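Local coordinates for protein UTP--glucose-1-phosphate uridylyltransferase (Acinetobacter baumannii, PDB 6IKX) that catalyses the transfer of a uridylyl group from UTP to alpha-D-glucose 1-phosphate, yielding UDP-glucose and diphosphate, at residues A[3-8]-A[49-54]; A[112-117]-A[215-220]; A[159-164]-A[249-254]; A[171-176]-A[193-198]. The protein carries 1 engineered substitution. All coordinates share one frame; numbering follows the deposited sequence.

Interaction 1 of 4, residues A[3-8]-A[49-54]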
loop_
_atom_site.group_PDB
_atom_site.type_symbol
_atom_site.label_atom_id
_atom_site.label_comp_id
_atom_site.label_asym_id
_atom_site.label_seq_id
_atom_site.Cartn_x
_atom_site.Cartn_y
_atom_site.Cartn_z
ATOM N N LYS A 3 8.542 27.191 13.814
ATOM C CA LYS A 3 8.493 26.742 12.395
ATOM C C LYS A 3 8.104 25.253 12.263
ATOM O O LYS A 3 7.798 24.832 11.122
ATOM C CB LYS A 3 9.848 26.990 11.723
ATOM C CG LYS A 3 10.354 28.431 11.721
ATOM C CD LYS A 3 9.564 29.400 10.838
ATOM C CE LYS A 3 8.526 30.218 11.590
ATOM N NZ LYS A 3 8.434 31.624 11.112
ATOM N N LYS A 4 8.182 24.468 13.343
ATOM C CA LYS A 4 7.887 23.011 13.373
ATOM C C LYS A 4 6.586 22.670 14.131
ATOM O O LYS A 4 6.275 23.302 15.133
ATOM C CB LYS A 4 9.046 22.282 14.035
ATOM C CG LYS A 4 10.370 22.605 13.420
ATOM C CD LYS A 4 11.466 21.771 13.961
ATOM C CE LYS A 4 12.729 22.007 13.168
ATOM N NZ LYS A 4 13.649 20.882 13.384
ATOM N N ALA A 5 5.856 21.674 13.649
ATOM C CA ALA A 5 4.640 21.129 14.285
ATOM C C ALA A 5 4.671 19.612 14.149
ATOM O O ALA A 5 4.897 19.132 13.043
ATOM C CB ALA A 5 3.389 21.723 13.683
ATOM N N VAL A 6 4.412 18.919 15.249
ATOM C CA VAL A 6 4.252 17.441 15.309
ATOM C C VAL A 6 2.758 17.110 15.212
ATOM O O VAL A 6 2.008 17.675 16.018
ATOM C CB VAL A 6 4.901 16.908 16.592
ATOM C CG1 VAL A 6 4.572 15.429 16.803
ATOM C CG2 VAL A 6 6.407 17.161 16.545
ATOM N N LEU A 7 2.329 16.392 14.163
ATOM C CA LEU A 7 0.918 15.918 14.056
ATOM C C LEU A 7 0.948 14.440 14.366
ATOM O O LEU A 7 1.477 13.667 13.570
ATOM C CB LEU A 7 0.308 16.100 12.672
ATOM C CG LEU A 7 0.353 17.468 12.017
ATOM C CD1 LEU A 7 -0.937 17.744 11.258
ATOM C CD2 LEU A 7 0.695 18.578 13.001
ATOM N N PRO A 8 0.516 13.998 15.554
ATOM C CA PRO A 8 0.633 12.587 15.922
ATOM C C PRO A 8 -0.567 11.873 15.292
ATOM O O PRO A 8 -1.621 12.155 15.735
ATOM C CB PRO A 8 0.583 12.582 17.460
ATOM C CG PRO A 8 0.609 14.045 17.832
ATOM C CD PRO A 8 -0.033 14.776 16.661
ATOM N N GLU A 49 6.195 25.638 8.917
ATOM C CA GLU A 49 6.935 25.364 7.663
ATOM C C GLU A 49 7.271 23.886 7.507
ATOM O O GLU A 49 7.480 23.487 6.355
ATOM C CB GLU A 49 8.230 26.181 7.667
ATOM C CG GLU A 49 7.964 27.649 7.363
ATOM C CD GLU A 49 9.176 28.559 7.306
ATOM O OE1 GLU A 49 10.313 28.074 7.540
ATOM O OE2 GLU A 49 8.966 29.757 7.056
ATOM N N GLN A 50 7.438 23.164 8.618
ATOM C CA GLN A 50 7.805 21.732 8.665
ATOM C C GLN A 50 6.706 20.981 9.426
ATOM O O GLN A 50 6.588 21.191 10.697
ATOM C CB GLN A 50 9.164 21.527 9.332
ATOM C CG GLN A 50 9.777 20.152 9.046
ATOM C CD GLN A 50 11.052 19.907 9.818
ATOM O OE1 GLN A 50 11.211 20.302 10.975
ATOM N NE2 GLN A 50 11.992 19.247 9.172
ATOM N N ILE A 51 5.899 20.207 8.669
ATOM C CA ILE A 51 4.819 19.314 9.177
ATOM C C ILE A 51 5.474 17.975 9.499
ATOM O O ILE A 51 6.009 17.338 8.592
ATOM C CB ILE A 51 3.661 19.221 8.167
ATOM C CG1 ILE A 51 2.939 20.567 8.038
ATOM C CG2 ILE A 51 2.675 18.113 8.541
ATOM C CD1 ILE A 51 2.402 21.096 9.353
ATOM N N ILE A 52 5.529 17.605 10.772
ATOM C CA ILE A 52 6.181 16.340 11.218
ATOM C C ILE A 52 5.073 15.353 11.572
ATOM O O ILE A 52 4.534 15.476 12.690
ATOM C CB ILE A 52 7.138 16.593 12.394
ATOM C CG1 ILE A 52 8.074 17.766 12.088
ATOM C CG2 ILE A 52 7.908 15.318 12.747
ATOM C CD1 ILE A 52 8.969 18.177 13.237
ATOM N N LEU A 53 4.702 14.475 10.633
ATOM C CA LEU A 53 3.649 13.432 10.839
ATOM C C LEU A 53 4.273 12.273 11.644
ATOM O O LEU A 53 5.230 11.677 11.136
ATOM C CB LEU A 53 3.177 12.899 9.474
ATOM C CG LEU A 53 2.567 13.899 8.505
ATOM C CD1 LEU A 53 2.193 13.229 7.208
ATOM C CD2 LEU A 53 1.357 14.571 9.087
ATOM N N VAL A 54 3.799 11.961 12.847
ATOM C CA VAL A 54 4.218 10.718 13.555
ATOM C C VAL A 54 3.216 9.653 13.136
ATOM O O VAL A 54 2.022 9.783 13.501
ATOM C CB VAL A 54 4.276 10.895 15.085
ATOM C CG1 VAL A 54 4.850 9.679 15.772
ATOM C CG2 VAL A 54 5.110 12.095 15.457
#
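Val6 and Val54 mark the close-packed end of this parallel strand pair, CG1 of Val6 lying 3.6 Å from CG2 of Val54. Beside them on the same sheet face, Ile52 is turned with CG1 anti to its carbonyl carbon (chi1 -49°), and its CD1 carries on toward CB of Lys4. The reverse face is apolar throughout: CB of Leu7 packs on CD2 of Leu53 at 4.0 Å, while CG of Leu7 meets CG2 of Ile51 under the cover of helix 35-44. Strands 4-8 and 50-54 run side by side at 25°, joined by a ladder that includes Ile52 N to Ala5 O (2.8 Å) and Leu7 N to Ile52 O (2.8 Å). Flanked by strands 125-128 and 97-102, they lie in the parallel part of the mixed central sheet of a Rossmann-like GT-A nucleotidyltransferase, and Pro8, ending the first strand, belongs to the UTP site. At the other end Lys3, Lys4 and Glu49 are partly exposed. Lys3 O takes two backbone donors, Glu49 N at 2.8 Å and Gln50 N at 3.0 Å. The side chains of Lys3 and Glu49 lie alongside each other, their charged ends not in contact. Gln50, buried and packed on Ser118 of a neighbouring subunit, rests OE1 against the extended methylenes of Lys4, 3.2 Å from CE, whereas the ammonium of Lys4 is bonded to Val119 O.

Interaction 2 of 4, residues A[112-117]-A[215-220]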
loop_
_atom_site.group_PDB
_atom_site.type_symbol
_atom_site.label_atom_id
_atom_site.label_comp_id
_atom_site.label_asym_id
_atom_site.label_seq_id
_atom_site.Cartn_x
_atom_site.Cartn_y
_atom_site.Cartn_z
ATOM N N ALA A 112 4.380 9.298 21.136
ATOM C CA ALA A 112 4.273 9.837 19.766
ATOM C C ALA A 112 5.155 11.093 19.629
ATOM O O ALA A 112 6.020 11.149 18.715
ATOM C CB ALA A 112 2.834 10.134 19.477
ATOM N N VAL A 113 4.972 12.066 20.511
ATOM C CA VAL A 113 5.776 13.316 20.499
ATOM C C VAL A 113 7.260 12.949 20.657
ATOM O O VAL A 113 8.073 13.480 19.887
ATOM C CB VAL A 113 5.291 14.308 21.569
ATOM C CG1 VAL A 113 6.224 15.493 21.708
ATOM C CG2 VAL A 113 3.882 14.785 21.261
ATOM N N LEU A 114 7.611 12.025 21.551
ATOM C CA LEU A 114 9.025 11.587 21.742
ATOM C C LEU A 114 9.618 11.008 20.444
ATOM O O LEU A 114 10.844 11.206 20.217
ATOM C CB LEU A 114 9.045 10.540 22.854
ATOM C CG LEU A 114 10.271 10.517 23.748
ATOM C CD1 LEU A 114 10.512 9.104 24.248
ATOM C CD2 LEU A 114 11.513 11.078 23.073
ATOM N N CYS A 115 8.811 10.296 19.633
ATOM C CA CYS A 115 9.214 9.697 18.325
ATOM C C CYS A 115 9.736 10.777 17.371
ATOM O O CYS A 115 10.632 10.494 16.613
ATOM C CB CYS A 115 8.065 8.960 17.646
ATOM S SG CYS A 115 7.543 7.443 18.493
ATOM N N ALA A 116 9.268 12.006 17.486
ATOM C CA ALA A 116 9.740 13.134 16.660
ATOM C C ALA A 116 10.964 13.838 17.265
ATOM O O ALA A 116 11.230 14.961 16.855
ATOM C CB ALA A 116 8.611 14.120 16.480
ATOM N N LYS A 117 11.717 13.237 18.171
ATOM C CA LYS A 117 12.767 14.001 18.906
ATOM C C LYS A 117 13.847 14.443 17.915
ATOM O O LYS A 117 14.195 15.630 17.899
ATOM C CB LYS A 117 13.352 13.155 20.031
ATOM C CG LYS A 117 14.666 13.659 20.596
ATOM C CD LYS A 117 15.108 12.885 21.802
ATOM C CE LYS A 117 16.588 13.023 22.083
ATOM N NZ LYS A 117 17.034 11.997 23.056
ATOM N N LYS A 215 13.074 20.950 25.456
ATOM C CA LYS A 215 13.240 20.378 26.820
ATOM C C LYS A 215 12.316 19.164 26.940
ATOM O O LYS A 215 12.749 18.168 27.548
ATOM C CB LYS A 215 12.748 21.349 27.909
ATOM C CG LYS A 215 13.739 22.299 28.568
ATOM C CD LYS A 215 13.070 23.224 29.630
ATOM N N ILE A 216 11.056 19.318 26.470
ATOM C CA ILE A 216 9.920 18.387 26.728
ATOM C C ILE A 216 10.333 16.970 26.342
ATOM O O ILE A 216 9.750 16.074 26.885
ATOM C CB ILE A 216 8.635 18.791 25.970
ATOM C CG1 ILE A 216 7.341 18.322 26.648
ATOM C CG2 ILE A 216 8.696 18.277 24.541
ATOM C CD1 ILE A 216 7.185 18.721 28.109
ATOM N N MET A 217 11.272 16.800 25.414
ATOM C CA MET A 217 11.658 15.469 24.870
ATOM C C MET A 217 12.459 14.681 25.902
ATOM O O MET A 217 12.337 13.443 25.894
ATOM C CB MET A 217 12.501 15.578 23.588
ATOM C CG MET A 217 11.764 16.196 22.431
ATOM S SD MET A 217 10.563 15.084 21.676
ATOM C CE MET A 217 9.804 16.265 20.568
ATOM N N GLN A 218 13.270 15.358 26.719
ATOM C CA GLN A 218 14.085 14.707 27.783
ATOM C C GLN A 218 13.179 14.467 28.971
ATOM O O GLN A 218 13.349 13.453 29.670
ATOM C CB GLN A 218 15.272 15.564 28.202
ATOM C CG GLN A 218 16.502 15.328 27.342
ATOM C CD GLN A 218 16.345 15.980 25.995
ATOM O OE1 GLN A 218 15.920 17.130 25.909
ATOM N NE2 GLN A 218 16.685 15.245 24.942
ATOM N N LEU A 219 12.232 15.371 29.159
ATOM C CA LEU A 219 11.155 15.139 30.129
ATOM C C LEU A 219 10.377 13.876 29.732
ATOM O O LEU A 219 10.174 13.031 30.630
ATOM C CB LEU A 219 10.276 16.385 30.201
ATOM C CG LEU A 219 10.972 17.639 30.744
ATOM C CD1 LEU A 219 9.977 18.788 30.943
ATOM C CD2 LEU A 219 11.703 17.339 32.033
ATOM N N LEU A 220 9.954 13.714 28.468
ATOM C CA LEU A 220 9.156 12.518 28.020
ATOM C C LEU A 220 9.994 11.238 28.192
ATOM O O LEU A 220 9.403 10.200 28.483
ATOM C CB LEU A 220 8.672 12.684 26.575
ATOM C CG LEU A 220 7.479 13.631 26.380
ATOM C CD1 LEU A 220 7.353 14.036 24.938
ATOM C CD2 LEU A 220 6.167 13.009 26.832
#
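Leu114 and Met217 bring the two helical segments together, their CA atoms 5.6 Å apart. Segment 112-117 spans the end of helix 109-115 and a break at Ala116, which is the N-cap of the next helix, 117-120; segment 215-220 holds the short helix 216-220, with Lys215 at its N-cap. Met217 points its side chain at the first segment. Its bend at chi2 (-75°) brings SD round to 3.7 Å from CA of Lys117, and the terminal CE lies 3.3 Å from Val113 O and 3.8 Å from CG1 of Val113. The thioether thus rests on backbone at the helix break as well as on side chains. One turn further on, Leu220 meets Val113 and Leu114: its CD1 reaches CG1 of Val113 at 3.7 Å, the two side chains crossing at about a right angle, while its CB lies 3.9 Å from CG of Leu114 as those chains slide past each other in opposite directions. Phe125 of strand 125-128 closes the inner side against Val113 and Met217. At the outer border the extended chain of Lys117 passes antiparallel to Met217, its CE passing 3.6 Å from Gln218 NE2. The ammonium of Lys117 forms a salt bridge with Glu221, just beyond the second segment. The segments themselves meet by van der Waals contact without a hydrogen bond between them, which makes the contact apolar inside, with the salt bridge of Lys117 and Glu221 at its polar border.

Interaction 3 of 4, residues A[159-164]-A[249-254]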
loop_
_atom_site.group_PDB
_atom_site.type_symbol
_atom_site.label_atom_id
_atom_site.label_comp_id
_atom_site.label_asym_id
_atom_site.label_seq_id
_atom_site.Cartn_x
_atom_site.Cartn_y
_atom_site.Cartn_z
ATOM N N MET A 159 -3.711 24.936 24.685
ATOM C CA MET A 159 -4.992 25.525 24.217
ATOM C C MET A 159 -6.139 24.858 24.999
ATOM O O MET A 159 -6.091 23.623 25.190
ATOM C CB MET A 159 -5.166 25.367 22.702
ATOM C CG MET A 159 -6.401 26.099 22.162
ATOM S SD MET A 159 -6.616 26.073 20.373
ATOM C CE MET A 159 -5.032 26.713 19.838
ATOM N N VAL A 160 -7.088 25.670 25.479
ATOM C CA VAL A 160 -8.288 25.237 26.256
ATOM C C VAL A 160 -9.524 25.968 25.730
ATOM O O VAL A 160 -9.381 27.007 25.057
ATOM C CB VAL A 160 -8.134 25.481 27.770
ATOM C CG1 VAL A 160 -6.951 24.723 28.342
ATOM C CG2 VAL A 160 -8.031 26.959 28.131
ATOM N N GLU A 161 -10.707 25.457 26.045
ATOM C CA GLU A 161 -11.979 26.096 25.621
ATOM C C GLU A 161 -13.051 25.840 26.682
ATOM O O GLU A 161 -13.160 24.687 27.149
ATOM C CB GLU A 161 -12.311 25.606 24.218
ATOM C CG GLU A 161 -13.566 24.805 24.107
ATOM C CD GLU A 161 -13.834 24.385 22.683
ATOM O OE1 GLU A 161 -14.323 25.222 21.874
ATOM O OE2 GLU A 161 -13.501 23.236 22.384
ATOM N N ALA A 162 -13.761 26.896 27.085
ATOM C CA ALA A 162 -14.923 26.838 28.004
ATOM C C ALA A 162 -15.920 25.790 27.483
ATOM O O ALA A 162 -16.269 25.857 26.285
ATOM C CB ALA A 162 -15.556 28.208 28.092
ATOM N N VAL A 163 -16.325 24.842 28.331
ATOM C CA VAL A 163 -17.409 23.840 28.070
ATOM C C VAL A 163 -18.493 24.025 29.135
ATOM O O VAL A 163 -18.223 24.586 30.198
ATOM C CB VAL A 163 -16.859 22.402 28.102
ATOM C CG1 VAL A 163 -15.814 22.177 27.021
ATOM C CG2 VAL A 163 -16.300 22.033 29.474
ATOM N N PRO A 164 -19.751 23.578 28.899
ATOM C CA PRO A 164 -20.788 23.602 29.938
ATOM C C PRO A 164 -20.410 22.879 31.246
ATOM O O PRO A 164 -19.807 21.823 31.150
ATOM C CB PRO A 164 -21.969 22.914 29.240
ATOM C CG PRO A 164 -21.762 23.269 27.790
ATOM C CD PRO A 164 -20.269 23.131 27.601
ATOM N N TYR A 249 -3.986 28.909 27.304
ATOM C CA TYR A 249 -4.408 29.863 26.258
ATOM C C TYR A 249 -5.830 29.478 25.866
ATOM O O TYR A 249 -6.030 28.344 25.394
ATOM C CB TYR A 249 -3.481 29.828 25.027
ATOM C CG TYR A 249 -4.119 30.515 23.847
ATOM C CD1 TYR A 249 -4.106 31.891 23.718
ATOM C CD2 TYR A 249 -4.888 29.787 22.953
ATOM C CE1 TYR A 249 -4.772 32.519 22.678
ATOM C CE2 TYR A 249 -5.592 30.400 21.938
ATOM C CZ TYR A 249 -5.526 31.768 21.790
ATOM O OH TYR A 249 -6.209 32.333 20.760
ATOM N N ARG A 250 -6.773 30.399 26.039
ATOM C CA ARG A 250 -8.205 30.144 25.788
ATOM C C ARG A 250 -8.550 30.608 24.381
ATOM O O ARG A 250 -8.472 31.822 24.096
ATOM C CB ARG A 250 -9.110 30.859 26.796
ATOM C CG ARG A 250 -10.598 30.552 26.644
ATOM C CD ARG A 250 -11.377 31.510 27.513
ATOM N NE ARG A 250 -12.830 31.358 27.498
ATOM C CZ ARG A 250 -13.653 32.108 28.225
ATOM N NH1 ARG A 250 -13.168 33.059 29.002
ATOM N NH2 ARG A 250 -14.954 31.920 28.173
ATOM N N MET A 251 -8.989 29.644 23.588
ATOM C CA MET A 251 -9.475 29.808 22.213
ATOM C C MET A 251 -10.411 31.007 22.113
ATOM O O MET A 251 -11.200 31.253 23.041
ATOM C CB MET A 251 -10.294 28.586 21.813
ATOM C CG MET A 251 -9.464 27.389 21.545
ATOM S SD MET A 251 -10.533 26.059 21.061
ATOM C CE MET A 251 -11.113 26.612 19.457
ATOM N N GLN A 252 -10.406 31.608 20.934
ATOM C CA GLN A 252 -11.442 32.560 20.478
ATOM C C GLN A 252 -12.345 31.827 19.469
ATOM O O GLN A 252 -13.453 32.298 19.267
ATOM C CB GLN A 252 -10.691 33.838 20.056
ATOM C CG GLN A 252 -11.209 34.536 18.818
ATOM C CD GLN A 252 -10.715 33.813 17.605
ATOM O OE1 GLN A 252 -9.563 33.381 17.570
ATOM N NE2 GLN A 252 -11.600 33.661 16.635
ATOM N N GLY A 253 -11.912 30.683 18.915
ATOM C CA GLY A 253 -12.572 29.984 17.789
ATOM C C GLY A 253 -13.407 28.811 18.291
ATOM O O GLY A 253 -13.756 28.818 19.460
ATOM N N GLN A 254 -13.673 27.814 17.452
ATOM C CA GLN A 254 -14.612 26.693 17.741
ATOM C C GLN A 254 -13.944 25.359 17.372
ATOM O O GLN A 254 -13.282 25.313 16.312
ATOM C CB GLN A 254 -15.901 26.912 16.952
ATOM C CG GLN A 254 -17.067 26.086 17.472
ATOM C CD GLN A 254 -18.372 26.295 16.734
ATOM O OE1 GLN A 254 -19.427 25.844 17.191
ATOM N NE2 GLN A 254 -18.314 26.960 15.586
#
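Strands 156-162 and 246-250 pair in parallel through Met159 with Tyr249 and Val160 with Arg250, and two bonds join them, Val160 N to Tyr249 O at 2.9 Å and Met251 N to Val160 O at 3.0 Å. The second is the straighter, with 165° at the hydrogen. Beyond it the chains diverge. On one face Met159 and Met251 cross at about a right angle, the SD of Met159 lying 3.3 Å from CG of Met251; the two CG atoms, 3.4 Å apart, are packed tightly. Met159 also sets its CG at the edge of the Tyr249 ring, near the ring plane and 4.1 Å from CD2. The hydroxyl of that ring is bonded to Asp142, whose carboxylate also accepts from the backbone N atoms of Gln252 and Gly253 and so ties down the departing chain. CB of Glu161 comes up to SD of Met251 at 3.7 Å, while the acid end of Glu161 is bonded to Thr255. On the other face Val160 places CG2 3.7 Å from Tyr249 O. The extended chain of Arg250 carries its guanidinium to Ala162, NH2 lying 3.8 Å from CB, and its NH1 is held by Pro180 O. Strand 156-162 is shared between a parallel neighbour here and antiparallel strands 204-207 and 209-212, part of the mixed sheet of the GT-A nucleotidyltransferase fold, with Val206 of the UDP-glucose site close to Val160.

Interaction 4 of 4, residues A[171-176]-A[193-198]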
loop_
_atom_site.group_PDB
_atom_site.type_symbol
_atom_site.label_atom_id
_atom_site.label_comp_id
_atom_site.label_asym_id
_atom_site.label_seq_id
_atom_site.Cartn_x
_atom_site.Cartn_y
_atom_site.Cartn_z
ATOM N N TYR A 171 -13.757 15.678 29.858
ATOM C CA TYR A 171 -12.574 16.401 29.338
ATOM C C TYR A 171 -11.406 16.263 30.306
ATOM O O TYR A 171 -11.646 16.015 31.496
ATOM C CB TYR A 171 -12.943 17.862 29.074
ATOM C CG TYR A 171 -14.053 18.063 28.073
ATOM C CD1 TYR A 171 -13.823 17.978 26.712
ATOM C CD2 TYR A 171 -15.341 18.335 28.494
ATOM C CE1 TYR A 171 -14.841 18.167 25.790
ATOM C CE2 TYR A 171 -16.377 18.505 27.591
ATOM C CZ TYR A 171 -16.125 18.428 26.233
ATOM O OH TYR A 171 -17.156 18.608 25.355
ATOM N N GLY A 172 -10.180 16.352 29.783
ATOM C CA GLY A 172 -9.037 16.899 30.537
ATOM C C GLY A 172 -9.338 18.355 30.846
ATOM O O GLY A 172 -9.769 19.047 29.903
ATOM N N ILE A 173 -9.227 18.778 32.112
ATOM C CA ILE A 173 -9.594 20.151 32.585
ATOM C C ILE A 173 -8.376 20.794 33.263
ATOM O O ILE A 173 -7.769 20.130 34.119
ATOM C CB ILE A 173 -10.792 20.087 33.549
ATOM C CG1 ILE A 173 -12.073 19.660 32.831
ATOM C CG2 ILE A 173 -10.966 21.418 34.276
ATOM C CD1 ILE A 173 -12.964 20.807 32.344
ATOM N N VAL A 174 -8.067 22.055 32.959
ATOM C CA VAL A 174 -6.860 22.715 33.543
ATOM C C VAL A 174 -7.209 23.326 34.904
ATOM O O VAL A 174 -8.324 23.817 35.111
ATOM C CB VAL A 174 -6.228 23.753 32.603
ATOM C CG1 VAL A 174 -5.602 23.068 31.406
ATOM C CG2 VAL A 174 -7.197 24.844 32.170
ATOM N N ASP A 175 -6.231 23.259 35.789
ATOM C CA ASP A 175 -6.109 24.006 37.063
ATOM C C ASP A 175 -5.609 25.434 36.778
ATOM O O ASP A 175 -4.411 25.616 36.540
ATOM C CB ASP A 175 -5.144 23.220 37.956
ATOM C CG ASP A 175 -5.157 23.619 39.412
ATOM O OD1 ASP A 175 -6.190 24.128 39.825
ATOM O OD2 ASP A 175 -4.123 23.399 40.106
ATOM N N VAL A 176 -6.478 26.433 36.826
ATOM C CA VAL A 176 -6.064 27.862 36.822
ATOM C C VAL A 176 -6.732 28.588 38.000
ATOM O O VAL A 176 -7.706 28.073 38.502
ATOM C CB VAL A 176 -6.376 28.492 35.455
ATOM C CG1 VAL A 176 -5.455 27.897 34.403
ATOM C CG2 VAL A 176 -7.826 28.338 35.048
ATOM N N GLU A 193 -7.792 14.781 34.410
ATOM C CA GLU A 193 -8.603 13.881 33.539
ATOM C C GLU A 193 -10.043 13.726 34.084
ATOM O O GLU A 193 -10.219 13.152 35.166
ATOM C CB GLU A 193 -7.947 12.503 33.384
ATOM C CG GLU A 193 -6.982 12.372 32.217
ATOM C CD GLU A 193 -7.255 13.306 31.043
ATOM O OE1 GLU A 193 -8.330 13.132 30.388
ATOM O OE2 GLU A 193 -6.405 14.237 30.801
ATOM N N LYS A 194 -11.046 14.195 33.328
ATOM C CA LYS A 194 -12.488 13.882 33.542
ATOM C C LYS A 194 -12.813 14.067 35.018
ATOM O O LYS A 194 -13.102 13.118 35.732
ATOM C CB LYS A 194 -12.792 12.455 33.075
ATOM C CG LYS A 194 -11.645 11.762 32.351
ATOM C CD LYS A 194 -12.105 10.732 31.363
ATOM C CE LYS A 194 -12.721 11.364 30.136
ATOM N NZ LYS A 194 -13.296 10.313 29.274
ATOM N N PRO A 195 -12.750 15.301 35.546
ATOM C CA PRO A 195 -13.071 15.519 36.949
ATOM C C PRO A 195 -14.586 15.368 37.096
ATOM O O PRO A 195 -15.331 15.651 36.150
ATOM C CB PRO A 195 -12.549 16.946 37.199
ATOM C CG PRO A 195 -12.734 17.633 35.861
ATOM C CD PRO A 195 -12.464 16.552 34.829
ATOM N N PRO A 196 -15.083 14.891 38.265
ATOM C CA PRO A 196 -16.524 14.844 38.538
ATOM C C PRO A 196 -17.241 16.202 38.472
ATOM O O PRO A 196 -16.713 17.172 38.973
ATOM C CB PRO A 196 -16.608 14.295 39.973
ATOM C CG PRO A 196 -15.210 14.484 40.546
ATOM C CD PRO A 196 -14.280 14.324 39.366
ATOM N N VAL A 197 -18.456 16.214 37.918
ATOM C CA VAL A 197 -19.258 17.444 37.630
ATOM C C VAL A 197 -19.315 18.322 38.882
ATOM O O VAL A 197 -19.313 19.540 38.734
ATOM C CB VAL A 197 -20.663 17.100 37.099
ATOM C CG1 VAL A 197 -21.603 18.300 37.166
ATOM C CG2 VAL A 197 -20.596 16.534 35.682
ATOM N N GLY A 198 -19.316 17.734 40.073
ATOM C CA GLY A 198 -19.136 18.518 41.306
ATOM C C GLY A 198 -17.803 19.277 41.356
ATOM O O GLY A 198 -17.829 20.441 41.786
#
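One hydrogen bond joins Tyr171 to Lys194: the amide N of Lys194 donates to Tyr171 O at 2.7 Å, bent to 138° at the hydrogen. CD of Pro195 also approaches this oxygen closely, 3.5 Å from Tyr171 O. Next to the bond, Gly172 and Glu193 form an antiparallel, non-hydrogen-bonded pair whose CA atoms are only 4.3 Å apart. Apolar contact follows on the side of Pro195. Its CG lies 3.7 Å from CG1 of Ile173, the ring and the isoleucine chain crossing at about a right angle. Among the polar side chains, Glu193 comes nearest to the glycine: a bend at chi2 (-27°) turns its CD toward Gly172, and OE2 lies 3.8 Å from CA of Gly172. Both Gly172 and Glu193 bind UDP-glucose, so this pairing sets two residues of the sugar-nucleotide site next to each other. Strand 172-175 pairs antiparallel with strand 190-193, Ile173 bonding to Val192 through the backbone, while Gly172 and Val174 bond to Val206 and Leu204 of strand 204-207.

Overall arrangement
Interaction 1 is the buried one, a parallel pair inside the nucleotide-binding half of the sheet, and interaction 2 packs directly against it: Val6 meets Ala116, and Val54 meets Cys115. The two differ in chemistry, a backbone ladder in one and side-chain fit between helices in the other. Interactions 3 and 4 lie on the opposite side of the chain's centre from interaction 1 and touch through Val160 with Val174 and Val163 with Tyr171. Interaction 3 belongs to the same mixed sheet as interaction 1, though their centres are about 22 Å apart. Interaction 4, with its single cross-segment bond, is the most peripheral and includes residues of the UDP-glucose site.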